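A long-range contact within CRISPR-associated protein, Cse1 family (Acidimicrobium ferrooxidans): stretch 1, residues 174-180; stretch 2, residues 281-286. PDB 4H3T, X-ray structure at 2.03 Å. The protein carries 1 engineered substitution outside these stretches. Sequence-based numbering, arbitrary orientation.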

# COMPACT_ATOMS: atom_id res chain seq x y z
N SER A 174 -7.08 18.58 5.83
CA SER A 174 -6.73 19.47 6.96
C SER A 174 -5.59 20.43 6.60
O SER A 174 -5.40 21.39 7.31
CB SER A 174 -6.27 18.66 8.18
OG SER A 174 -7.37 17.89 8.66
N ASP A 175 -4.84 20.20 5.51
CA ASP A 175 -3.66 21.03 5.17
C ASP A 175 -4.13 22.28 4.38
O ASP A 175 -3.68 22.51 3.28
CB ASP A 175 -2.67 20.19 4.34
CG ASP A 175 -2.12 18.98 5.05
OD1 ASP A 175 -2.14 18.96 6.31
OD2 ASP A 175 -1.61 18.07 4.36
N LYS A 176 -5.05 23.05 4.98
CA LYS A 176 -5.82 24.15 4.40
C LYS A 176 -5.31 25.54 4.73
O LYS A 176 -5.79 26.50 4.13
CB LYS A 176 -7.30 24.05 4.86
CG LYS A 176 -7.50 24.36 6.37
CD LYS A 176 -8.88 24.07 6.86
CE LYS A 176 -8.99 24.26 8.39
NZ LYS A 176 -10.37 24.57 8.79
N THR A 177 -4.35 25.67 5.66
CA THR A 177 -3.68 26.95 6.01
C THR A 177 -3.39 27.71 4.73
O THR A 177 -2.78 27.13 3.83
CB THR A 177 -2.31 26.59 6.73
OG1 THR A 177 -2.55 25.83 7.91
CG2 THR A 177 -1.50 27.78 7.10
N GLY A 178 -3.83 28.95 4.64
CA GLY A 178 -3.60 29.73 3.44
C GLY A 178 -2.18 30.24 3.37
O GLY A 178 -1.63 30.72 4.36
N ALA A 179 -1.61 30.26 2.17
CA ALA A 179 -0.28 30.81 1.95
C ALA A 179 -0.40 32.20 1.34
O ALA A 179 -1.20 32.42 0.41
CB ALA A 179 0.54 29.91 1.04
N LYS A 180 0.47 33.11 1.78
CA LYS A 180 0.55 34.43 1.19
C LYS A 180 1.01 34.29 -0.26
O LYS A 180 1.90 33.47 -0.55
CB LYS A 180 1.54 35.28 1.97
CG LYS A 180 1.64 36.73 1.51
CD LYS A 180 2.70 37.47 2.35
CE LYS A 180 2.58 38.97 2.26
NZ LYS A 180 3.46 39.67 3.23
N VAL A 281 6.89 24.37 11.40
CA VAL A 281 6.64 24.06 9.99
C VAL A 281 5.38 24.84 9.51
O VAL A 281 4.48 25.13 10.31
CB VAL A 281 6.46 22.52 9.76
CG1 VAL A 281 5.19 21.99 10.42
CG2 VAL A 281 6.44 22.20 8.27
N LEU A 282 5.33 25.12 8.22
CA LEU A 282 4.17 25.71 7.54
C LEU A 282 3.76 24.71 6.45
O LEU A 282 4.59 24.31 5.64
CB LEU A 282 4.49 27.10 6.99
CG LEU A 282 3.38 27.82 6.18
CD1 LEU A 282 2.06 27.93 6.92
CD2 LEU A 282 3.82 29.21 5.81
N ILE A 283 2.50 24.27 6.46
CA ILE A 283 2.00 23.24 5.52
C ILE A 283 0.75 23.76 4.87
O ILE A 283 -0.24 23.96 5.56
CB ILE A 283 1.71 21.89 6.22
CG1 ILE A 283 2.91 21.40 7.01
CG2 ILE A 283 1.27 20.83 5.24
CD1 ILE A 283 2.57 20.18 7.87
N CYS A 284 0.78 23.89 3.55
CA CYS A 284 -0.26 24.49 2.71
C CYS A 284 -0.56 23.58 1.56
O CYS A 284 0.19 22.66 1.24
CB CYS A 284 0.19 25.86 2.21
SG CYS A 284 0.66 27.00 3.53
N ALA A 285 -1.66 23.92 0.86
CA ALA A 285 -2.08 23.14 -0.30
C ALA A 285 -1.12 23.22 -1.46
O ALA A 285 -0.55 24.27 -1.71
CB ALA A 285 -3.44 23.63 -0.75
N GLY A 286 -0.94 22.13 -2.17
CA GLY A 286 -0.09 22.13 -3.37
C GLY A 286 -0.83 21.62 -4.59
O GLY A 286 -2.06 21.77 -4.74
O HOH W 1 -3.53 26.12 1.55
O HOH W 2 -1.80 23.31 7.37

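Segments far apart in sequence often meet without direct backbone pairing, and the contact between residues 174-180 and 281-286 shows how side chains and solvent can then do the joining. Residues 281-285 form a strand, whereas the first stretch crosses it as an irregular segment, the two end-to-end directions lying 101° apart. Such a steep crossing cannot keep a run of peptide groups in register. The nearest CA atoms are those of T177 and C284, 5.4 Å apart, and no clear direct hydrogen bond links the stretches. Even where D175 O lies 3.5 Å from A285 N, the angle is too poor for one.

Water supplies the missing connections. Water 1 lies 2.6 Å from T177 O, placed to donate to it, and accepts from A285 N at 3.0 Å, so a carbonyl and an amide too far apart to pair directly can be bridged by one molecule. Water 2 repeats the device with a side chain, lying 2.7 Å from T177 OG1 and donating to I283 O at 2.5 Å. T177 thus reaches the strand through both its backbone and its hydroxyl.

The same residue also packs directly. Its CB points toward the strand and sits 3.5 Å from I283 O, while its methyl CG2 lies 3.6 Å from CD1 of L282, a leucine whose CA-to-CB bond runs sideways but whose tip comes nearer. C284 adds to the packing through its sulfur, SG, which makes an apolar contact with A179 CB at 3.8 Å and lies 3.5 Å from T177 O. At D175, the carboxylate carbon CG rests 3.9 Å from I283 CG2, a van der Waals contact; both carboxylate oxygens are hydrogen-bonded elsewhere in the structure, which helps this acidic group tolerate burial beside a methyl. Modest packing, burying 309 Å² in all, is thereby combined with water-mediated polar links.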